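Local coordinates for response regulator (Helicobacter pylori, PDB 2PLN), which probably acts as a DNA-binding transcriptional regulator of the two-component type, here represented by its N-terminal receiver domain, at residues A[88-93]-A[125-130]; A[67-72]-A[115-120]; A[21-26]-A[36-41]. One frame throughout, in Å; residues are numbered along the deposited sequence.

Contact 1: residues A[88-93]-A[125-130]; sequences VVLVSS and ARIEAR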
loop_
_atom_site.group_PDB
_atom_site.type_symbol
_atom_site.label_atom_id
_atom_site.label_comp_id
_atom_site.label_asym_id
_atom_site.label_seq_id
_atom_site.Cartn_x
_atom_site.Cartn_y
_atom_site.Cartn_z
ATOM N N VAL A 88 -9.686 -8.127 0.133
ATOM C CA VAL A 88 -8.560 -7.248 0.399
ATOM C C VAL A 88 -8.778 -6.694 1.804
ATOM O O VAL A 88 -9.891 -6.265 2.144
ATOM C CB VAL A 88 -8.511 -6.108 -0.641
ATOM C CG1 VAL A 88 -7.393 -5.140 -0.346
ATOM C CG2 VAL A 88 -8.355 -6.685 -2.070
ATOM N N VAL A 89 -7.714 -6.685 2.606
ATOM C CA VAL A 89 -7.784 -6.205 3.967
ATOM C C VAL A 89 -6.803 -5.049 4.190
ATOM O O VAL A 89 -5.584 -5.193 3.972
ATOM C CB VAL A 89 -7.476 -7.348 4.965
ATOM C CG1 VAL A 89 -7.454 -6.814 6.376
ATOM C CG2 VAL A 89 -8.474 -8.530 4.780
ATOM N N LEU A 90 -7.337 -3.915 4.624
ATOM C CA LEU A 90 -6.530 -2.705 4.922
ATOM C C LEU A 90 -6.668 -2.422 6.394
ATOM O O LEU A 90 -7.785 -2.401 6.929
ATOM C CB LEU A 90 -7.015 -1.478 4.131
ATOM C CG LEU A 90 -7.354 -1.642 2.635
ATOM C CD1 LEU A 90 -7.620 -0.280 1.977
ATOM C CD2 LEU A 90 -6.210 -2.406 1.870
ATOM N N VAL A 91 -5.538 -2.248 7.060
ATOM C CA VAL A 91 -5.525 -1.938 8.494
ATOM C C VAL A 91 -5.193 -0.467 8.567
ATOM O O VAL A 91 -4.229 -0.012 7.963
ATOM C CB VAL A 91 -4.420 -2.755 9.233
ATOM C CG1 VAL A 91 -4.218 -2.256 10.650
ATOM C CG2 VAL A 91 -4.777 -4.248 9.248
ATOM N N SER A 92 -5.994 0.278 9.318
ATOM C CA SER A 92 -5.752 1.690 9.535
ATOM C C SER A 92 -5.622 1.930 11.060
ATOM O O SER A 92 -6.369 1.336 11.858
ATOM C CB SER A 92 -6.901 2.447 8.849
ATOM O OG SER A 92 -7.075 3.739 9.359
ATOM N N SER A 93 -4.663 2.759 11.469
ATOM C CA SER A 93 -4.326 2.914 12.913
ATOM C C SER A 93 -4.094 4.381 13.331
ATOM O O SER A 93 -3.376 5.101 12.666
ATOM C CB SER A 93 -3.093 2.057 13.247
ATOM O OG SER A 93 -2.758 2.115 14.629
ATOM N N ALA A 125 -8.319 6.886 -3.615
ATOM C CA ALA A 125 -7.405 6.493 -4.674
ATOM C C ALA A 125 -6.611 5.219 -4.273
ATOM O O ALA A 125 -6.381 4.321 -5.092
ATOM C CB ALA A 125 -6.451 7.648 -4.990
ATOM N N ARG A 126 -6.201 5.152 -3.016
ATOM C CA ARG A 126 -5.464 3.976 -2.502
ATOM C C ARG A 126 -6.386 2.742 -2.518
ATOM O O ARG A 126 -5.973 1.676 -2.940
ATOM C CB ARG A 126 -4.985 4.233 -1.076
ATOM C CG ARG A 126 -4.264 3.036 -0.352
ATOM C CD ARG A 126 -3.681 3.433 0.987
ATOM N NE ARG A 126 -2.670 4.479 0.814
ATOM C CZ ARG A 126 -1.365 4.251 0.605
ATOM N NH1 ARG A 126 -0.901 2.995 0.611
ATOM N NH2 ARG A 126 -0.523 5.288 0.397
ATOM N N ILE A 127 -7.621 2.909 -2.030
ATOM C CA ILE A 127 -8.592 1.801 -2.015
ATOM C C ILE A 127 -8.859 1.328 -3.428
ATOM O O ILE A 127 -8.850 0.124 -3.684
ATOM C CB ILE A 127 -9.883 2.208 -1.281
ATOM C CG1 ILE A 127 -9.561 2.428 0.191
ATOM C CG2 ILE A 127 -10.979 1.131 -1.424
ATOM C CD1 ILE A 127 -10.703 3.070 0.998
ATOM N N GLU A 128 -9.068 2.282 -4.338
ATOM C CA GLU A 128 -9.180 1.974 -5.761
ATOM C C GLU A 128 -8.038 1.109 -6.273
ATOM O O GLU A 128 -8.274 0.100 -6.939
ATOM C CB GLU A 128 -9.165 3.252 -6.584
ATOM C CG GLU A 128 -10.514 3.816 -6.870
ATOM C CD GLU A 128 -10.397 4.942 -7.874
ATOM O OE1 GLU A 128 -11.278 5.036 -8.707
ATOM O OE2 GLU A 128 -9.397 5.698 -7.850
ATOM N N ALA A 129 -6.804 1.526 -5.964
ATOM C CA ALA A 129 -5.603 0.796 -6.382
ATOM C C ALA A 129 -5.552 -0.607 -5.772
ATOM O O ALA A 129 -5.135 -1.557 -6.421
ATOM C CB ALA A 129 -4.324 1.573 -6.009
ATOM N N ARG A 130 -5.976 -0.731 -4.517
ATOM C CA ARG A 130 -5.939 -2.022 -3.862
ATOM C C ARG A 130 -6.953 -3.001 -4.430
ATOM O O ARG A 130 -6.860 -4.209 -4.188
ATOM C CB ARG A 130 -6.164 -1.841 -2.383
ATOM C CG ARG A 130 -4.996 -1.168 -1.710
ATOM C CD ARG A 130 -3.754 -2.071 -1.462
ATOM N NE ARG A 130 -2.674 -1.131 -1.203
ATOM C CZ ARG A 130 -1.787 -0.728 -2.104
ATOM N NH1 ARG A 130 -1.756 -1.295 -3.309
ATOM N NH2 ARG A 130 -0.886 0.202 -1.767
#

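Contact 2: residues A[67-72]-A[115-120]; sequences MVSDKN and KPYRSI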
loop_
_atom_site.group_PDB
_atom_site.type_symbol
_atom_site.label_atom_id
_atom_site.label_comp_id
_atom_site.label_asym_id
_atom_site.label_seq_id
_atom_site.Cartn_x
_atom_site.Cartn_y
_atom_site.Cartn_z
HETATM N N MSE A 67 -11.752 -2.286 5.381
HETATM C CA MSE A 67 -10.780 -1.484 6.093
HETATM C C MSE A 67 -11.149 -1.440 7.563
HETATM O O MSE A 67 -12.288 -1.124 7.920
HETATM C CB MSE A 67 -10.688 -0.062 5.538
HETATM C CG MSE A 67 -9.494 0.670 6.149
HETATM SE SE MSE A 67 -8.983 2.277 5.222
HETATM C CE MSE A 67 -10.677 3.193 5.253
ATOM N N VAL A 68 -10.198 -1.780 8.419
ATOM C CA VAL A 68 -10.493 -1.924 9.845
ATOM C C VAL A 68 -9.561 -1.043 10.662
ATOM O O VAL A 68 -8.346 -1.055 10.456
ATOM C CB VAL A 68 -10.436 -3.413 10.304
ATOM C CG1 VAL A 68 -9.107 -4.118 9.911
ATOM C CG2 VAL A 68 -10.681 -3.554 11.806
ATOM N N SER A 69 -10.164 -0.252 11.542
ATOM C CA SER A 69 -9.469 0.478 12.611
ATOM C C SER A 69 -10.102 -0.011 13.872
ATOM O O SER A 69 -11.289 0.230 14.103
ATOM C CB SER A 69 -9.724 1.978 12.536
ATOM O OG SER A 69 -9.546 2.452 11.236
ATOM N N ASP A 70 -9.324 -0.724 14.667
ATOM C CA ASP A 70 -9.776 -1.296 15.916
ATOM C C ASP A 70 -8.525 -1.746 16.680
ATOM O O ASP A 70 -7.496 -2.052 16.081
ATOM C CB ASP A 70 -10.640 -2.513 15.634
ATOM C CG ASP A 70 -11.355 -3.025 16.871
ATOM O OD1 ASP A 70 -10.851 -3.985 17.500
ATOM O OD2 ASP A 70 -12.430 -2.530 17.262
ATOM N N LYS A 71 -8.631 -1.820 18.004
ATOM C CA LYS A 71 -7.525 -2.283 18.843
ATOM C C LYS A 71 -7.136 -3.724 18.556
ATOM O O LYS A 71 -5.956 -4.072 18.624
ATOM C CB LYS A 71 -7.875 -2.147 20.335
ATOM C CG LYS A 71 -8.186 -0.719 20.804
ATOM C CD LYS A 71 -8.192 -0.600 22.343
ATOM C CE LYS A 71 -8.994 -1.711 23.038
ATOM N NZ LYS A 71 -10.468 -1.569 22.836
ATOM N N ASN A 72 -8.126 -4.568 18.287
ATOM C CA ASN A 72 -7.894 -5.997 18.040
ATOM C C ASN A 72 -7.858 -6.308 16.553
ATOM O O ASN A 72 -8.301 -7.397 16.113
ATOM C CB ASN A 72 -9.000 -6.848 18.692
ATOM C CG ASN A 72 -9.156 -6.590 20.173
ATOM O OD1 ASN A 72 -8.181 -6.566 20.923
ATOM N ND2 ASN A 72 -10.402 -6.433 20.612
ATOM N N LYS A 115 -3.615 6.843 10.576
ATOM C CA LYS A 115 -4.615 7.883 10.773
ATOM C C LYS A 115 -3.963 9.005 11.578
ATOM O O LYS A 115 -3.114 8.731 12.447
ATOM C CB LYS A 115 -5.794 7.340 11.563
ATOM C CG LYS A 115 -6.598 6.330 10.788
ATOM C CD LYS A 115 -7.664 5.711 11.667
ATOM C CE LYS A 115 -8.906 6.543 11.671
ATOM N NZ LYS A 115 -9.844 5.973 12.690
ATOM N N PRO A 116 -4.357 10.253 11.336
ATOM C CA PRO A 116 -5.359 10.660 10.312
ATOM C C PRO A 116 -4.945 10.528 8.848
ATOM O O PRO A 116 -3.754 10.603 8.537
ATOM C CB PRO A 116 -5.650 12.133 10.666
ATOM C CG PRO A 116 -4.530 12.580 11.517
ATOM C CD PRO A 116 -3.876 11.387 12.148
ATOM N N TYR A 117 -5.923 10.333 7.954
ATOM C CA TYR A 117 -5.667 10.171 6.511
ATOM C C TYR A 117 -5.173 11.460 5.832
ATOM O O TYR A 117 -5.476 12.564 6.294
ATOM C CB TYR A 117 -6.913 9.626 5.779
ATOM C CG TYR A 117 -7.469 8.362 6.385
ATOM C CD1 TYR A 117 -8.679 8.363 7.093
ATOM C CD2 TYR A 117 -6.771 7.168 6.287
ATOM C CE1 TYR A 117 -9.171 7.207 7.666
ATOM C CE2 TYR A 117 -7.270 6.005 6.851
ATOM C CZ TYR A 117 -8.459 6.023 7.537
ATOM O OH TYR A 117 -8.913 4.847 8.089
ATOM N N ARG A 118 -4.424 11.313 4.730
ATOM C CA ARG A 118 -3.915 12.462 3.965
ATOM C C ARG A 118 -5.077 13.330 3.483
ATOM O O ARG A 118 -5.028 14.573 3.531
ATOM C CB ARG A 118 -3.047 12.003 2.783
ATOM C CG ARG A 118 -2.077 13.069 2.281
ATOM C CD ARG A 118 -0.793 12.542 1.646
ATOM N NE ARG A 118 0.204 12.129 2.639
ATOM C CZ ARG A 118 0.449 10.864 2.982
ATOM N NH1 ARG A 118 -0.225 9.877 2.411
ATOM N NH2 ARG A 118 1.373 10.573 3.892
ATOM N N SER A 119 -6.126 12.652 3.031
ATOM C CA SER A 119 -7.364 13.249 2.541
ATOM C C SER A 119 -8.274 12.099 2.182
ATOM O O SER A 119 -7.795 10.961 1.936
ATOM C CB SER A 119 -7.136 14.170 1.320
ATOM O OG SER A 119 -7.136 13.515 0.062
ATOM N N ILE A 120 -9.574 12.379 2.133
ATOM C CA ILE A 120 -10.529 11.377 1.615
ATOM C C ILE A 120 -10.185 10.961 0.171
ATOM O O ILE A 120 -10.171 9.761 -0.125
ATOM C CB ILE A 120 -11.993 11.876 1.750
ATOM C CG1 ILE A 120 -12.375 12.041 3.223
ATOM C CG2 ILE A 120 -12.949 10.992 0.910
ATOM C CD1 ILE A 120 -12.412 10.790 4.070
#

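Contact 3: residues A[21-26]-A[36-41]; sequences VLLIEK and KGLNVK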
loop_
_atom_site.group_PDB
_atom_site.type_symbol
_atom_site.label_atom_id
_atom_site.label_comp_id
_atom_site.label_asym_id
_atom_site.label_seq_id
_atom_site.Cartn_x
_atom_site.Cartn_y
_atom_site.Cartn_z
ATOM N N VAL A 21 -17.534 -2.236 -0.189
ATOM C CA VAL A 21 -16.461 -2.056 0.819
ATOM C C VAL A 21 -17.059 -2.055 2.243
ATOM O O VAL A 21 -18.074 -1.399 2.473
ATOM C CB VAL A 21 -15.745 -0.706 0.588
ATOM C CG1 VAL A 21 -14.789 -0.416 1.751
ATOM C CG2 VAL A 21 -15.035 -0.686 -0.809
ATOM N N LEU A 22 -16.448 -2.801 3.173
ATOM C CA LEU A 22 -16.815 -2.726 4.575
ATOM C C LEU A 22 -15.837 -1.820 5.341
ATOM O O LEU A 22 -14.624 -1.988 5.244
ATOM C CB LEU A 22 -16.806 -4.116 5.203
ATOM C CG LEU A 22 -17.146 -4.188 6.693
ATOM C CD1 LEU A 22 -18.596 -3.663 7.018
ATOM C CD2 LEU A 22 -16.932 -5.614 7.249
ATOM N N LEU A 23 -16.371 -0.876 6.108
ATOM C CA LEU A 23 -15.512 0.042 6.866
ATOM C C LEU A 23 -15.802 -0.198 8.316
ATOM O O LEU A 23 -16.929 0.036 8.758
ATOM C CB LEU A 23 -15.808 1.521 6.522
ATOM C CG LEU A 23 -15.623 1.980 5.071
ATOM C CD1 LEU A 23 -16.254 3.380 4.753
ATOM C CD2 LEU A 23 -14.139 1.922 4.633
ATOM N N ILE A 24 -14.810 -0.703 9.048
ATOM C CA ILE A 24 -14.949 -0.833 10.507
ATOM C C ILE A 24 -14.279 0.371 11.140
ATOM O O ILE A 24 -13.075 0.486 11.138
ATOM C CB ILE A 24 -14.406 -2.175 11.024
ATOM C CG1 ILE A 24 -15.163 -3.340 10.330
ATOM C CG2 ILE A 24 -14.504 -2.232 12.602
ATOM C CD1 ILE A 24 -14.485 -4.706 10.404
ATOM N N GLU A 25 -15.094 1.274 11.672
ATOM C CA GLU A 25 -14.636 2.600 12.060
ATOM C C GLU A 25 -15.579 3.159 13.142
ATOM O O GLU A 25 -16.798 3.320 12.920
ATOM C CB GLU A 25 -14.600 3.509 10.832
ATOM C CG GLU A 25 -14.224 4.967 11.121
ATOM C CD GLU A 25 -12.934 5.109 11.946
ATOM O OE1 GLU A 25 -13.039 5.506 13.135
ATOM O OE2 GLU A 25 -11.815 4.814 11.425
ATOM N N LYS A 26 -14.991 3.402 14.304
ATOM C CA LYS A 26 -15.679 3.856 15.528
ATOM C C LYS A 26 -16.205 5.279 15.376
ATOM O O LYS A 26 -17.231 5.645 15.974
ATOM C CB LYS A 26 -14.649 3.801 16.671
ATOM C CG LYS A 26 -15.119 4.144 18.067
ATOM C CD LYS A 26 -13.914 4.245 18.987
ATOM C CE LYS A 26 -14.288 4.840 20.348
ATOM N NZ LYS A 26 -14.873 6.216 20.215
ATOM N N LYS A 36 -19.070 8.380 1.589
ATOM C CA LYS A 36 -19.398 9.376 0.547
ATOM C C LYS A 36 -18.289 9.475 -0.514
ATOM O O LYS A 36 -18.568 9.536 -1.712
ATOM C CB LYS A 36 -19.674 10.754 1.193
ATOM C CG LYS A 36 -20.115 11.876 0.238
ATOM C CD LYS A 36 -20.595 13.132 1.031
ATOM C CE LYS A 36 -20.086 14.450 0.441
ATOM N NZ LYS A 36 -20.452 15.653 1.289
ATOM N N GLY A 37 -17.027 9.492 -0.070
ATOM C CA GLY A 37 -15.883 9.511 -0.989
ATOM C C GLY A 37 -15.867 8.289 -1.878
ATOM O O GLY A 37 -15.614 8.369 -3.094
ATOM N N LEU A 38 -16.150 7.133 -1.289
ATOM C CA LEU A 38 -16.161 5.904 -2.089
ATOM C C LEU A 38 -17.299 5.921 -3.088
ATOM O O LEU A 38 -17.139 5.467 -4.218
ATOM C CB LEU A 38 -16.253 4.669 -1.195
ATOM C CG LEU A 38 -15.016 4.420 -0.343
ATOM C CD1 LEU A 38 -15.423 3.423 0.772
ATOM C CD2 LEU A 38 -13.837 3.958 -1.225
ATOM N N ASN A 39 -18.461 6.410 -2.654
ATOM C CA ASN A 39 -19.606 6.546 -3.558
ATOM C C ASN A 39 -19.248 7.345 -4.802
ATOM O O ASN A 39 -19.740 7.050 -5.878
ATOM C CB ASN A 39 -20.777 7.247 -2.866
ATOM C CG ASN A 39 -21.482 6.375 -1.890
ATOM O OD1 ASN A 39 -21.283 5.133 -1.836
ATOM N ND2 ASN A 39 -22.324 7.000 -1.091
ATOM N N VAL A 40 -18.404 8.367 -4.646
ATOM C CA VAL A 40 -17.952 9.169 -5.799
ATOM C C VAL A 40 -17.420 8.322 -6.953
ATOM O O VAL A 40 -17.674 8.633 -8.111
ATOM C CB VAL A 40 -16.904 10.222 -5.374
ATOM C CG1 VAL A 40 -16.241 10.879 -6.582
ATOM C CG2 VAL A 40 -17.552 11.248 -4.507
ATOM N N LYS A 41 -16.701 7.250 -6.629
ATOM C CA LYS A 41 -16.096 6.351 -7.623
ATOM C C LYS A 41 -16.946 5.142 -7.983
ATOM O O LYS A 41 -16.475 4.216 -8.650
ATOM C CB LYS A 41 -14.727 5.881 -7.129
ATOM C CG LYS A 41 -13.700 6.997 -7.139
ATOM C CD LYS A 41 -13.427 7.576 -8.543
ATOM C CE LYS A 41 -12.640 8.870 -8.393
ATOM N NZ LYS A 41 -12.036 9.438 -9.635
#

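Contact 1: residues A[88-93]-A[125-130]
Leu90 points from strand 88-93 toward helix 125-130 and splits its two methyls between two helix residues. CD1 lies 3.8 Å from CG1 of Ile127. CD2 rests on the aliphatic part of Arg130, 4.0 Å from its CG and 4.2 Å from its CD. Both pairs of side chains meet at a slant. Val88, two residues earlier on the same face of the strand, crosses Arg130 at about a right angle. Its CG2 reaches the backbone O of Arg130 at 3.6 Å, and its CG1 lies 4.1 Å from Arg130 CB. The Arg130 chain is bent at its second torsion (chi2 -76°). The bend lays CD beside Leu90 CD2 and carries the guanidinium to a carboxylate and a backbone carbonyl. NE forms a salt bridge with Asp111 of the same chain, and NH2 bonds Asp110 O of the second subunit. The strand and helix segments run nearly antiparallel, at 149°, with axes 10.2 Å apart. This is the C-terminal helix of the receiver domain lying over an inner strand, next to edge strand 111-114. The side chains meet through carbon alone. Arg130 therefore serves two environments: its methylenes cover Leu90, while its charged end joins the subunit interface.

Contact 2: residues A[67-72]-A[115-120]
The Tyr117 ring is approached obliquely by Met67, a selenomethionine, with the two side chains coming from opposite directions. SE stands 5.3 Å from the ring centroid, 56° off the ring normal, so the Met-aromatic contact is neither squarely over the ring nor in its plane. The methyl CE does the closest touching, 3.7 Å from Tyr117 OH and 4.3 Å from CZ. The bend in the Met67 chain at its last torsion (chi3 55°) turns CE toward the phenol. Leu30 and Ile34 of helix 28-40 pack against the Tyr117 side chain. The hydroxyl hydrogen-bonds to Ser92. Strand 65-68 is the middle strand of the receiver-domain sheet, and segment 115-120 runs from the loop after strand 111-114 to the first residue of helix 120-130. The peptide bond between Lys115 and Pro116 is cis. In CheY-like domains the corresponding lysine-proline pair borders the acidic pocket. Here Lys115 lies alongside Ser69, with CD 3.8 Å from Ser69 OG. Its NZ forms a salt bridge with Glu25, which also takes a weak hydrogen bond with Ser69 OG. Farther along, Asp70 OD1 accepts from Asn72 N at 2.9 Å, an Asx turn before helix 73-83.

Contact 3: residues A[21-26]-A[36-41]
In the first beta-alpha-beta unit of the receiver domain (strand 20-24, helix 28-40, strand 44-48), three buried side chains join the first strand to the helix. Leu38 points from the helix toward the strand. Its CD1 methyl makes both contacts of the pair. It lies 4.0 Å from CG1 of Val21 and 4.1 Å from CD1 of Leu23. The approaches differ. Leu38 crosses Val21 at about a right angle, with CD1 also 4.1 Å from Val21 CB. Leu23 and Leu38 instead reach toward each other and meet tip to tip. In Val21, CG1 is anti to the backbone N (chi1 171°), the placement that brings this branch to the leucine methyl. Val21 and Leu23 are two residues apart, and both point toward the helix, whereas Leu22 points away from it. Around this cluster, Leu38 also packs on Ala45 of strand 44-48 and on Val124 and Ile127 of helix 120-130. Leu23 touches Met67 on the neighbouring strand 65-68. The link between the two segments is made of methyl and methine carbons alone. It consequently depends on shape and the exclusion of water rather than on directed bonds, with one leucine methyl touching two strand residues.

In the fold
All three contacts lie in one receiver domain of CheY type and share its five-stranded parallel sheet. Their centres lie about 10 to 11 Å apart. Contact 3 comes first along the chain. Contacts 1 and 2 follow, and their segments alternate. Strands 20-24, 65-68 and 88-93 stand side by side in the sheet, each supplying one contact. Helices 28-40 and 120-130 meet between contacts 3 and 1. Ser93 O of contact 1 lies 2.7 Å from Lys115 N of contact 2, a probable hydrogen bond. Another probably joins Met67 O of contact 2 to Ile24 N of contact 3, at 2.8 Å. Contacts 1 and 2 also border the subunit interface, which is reached largely through arginine side chains.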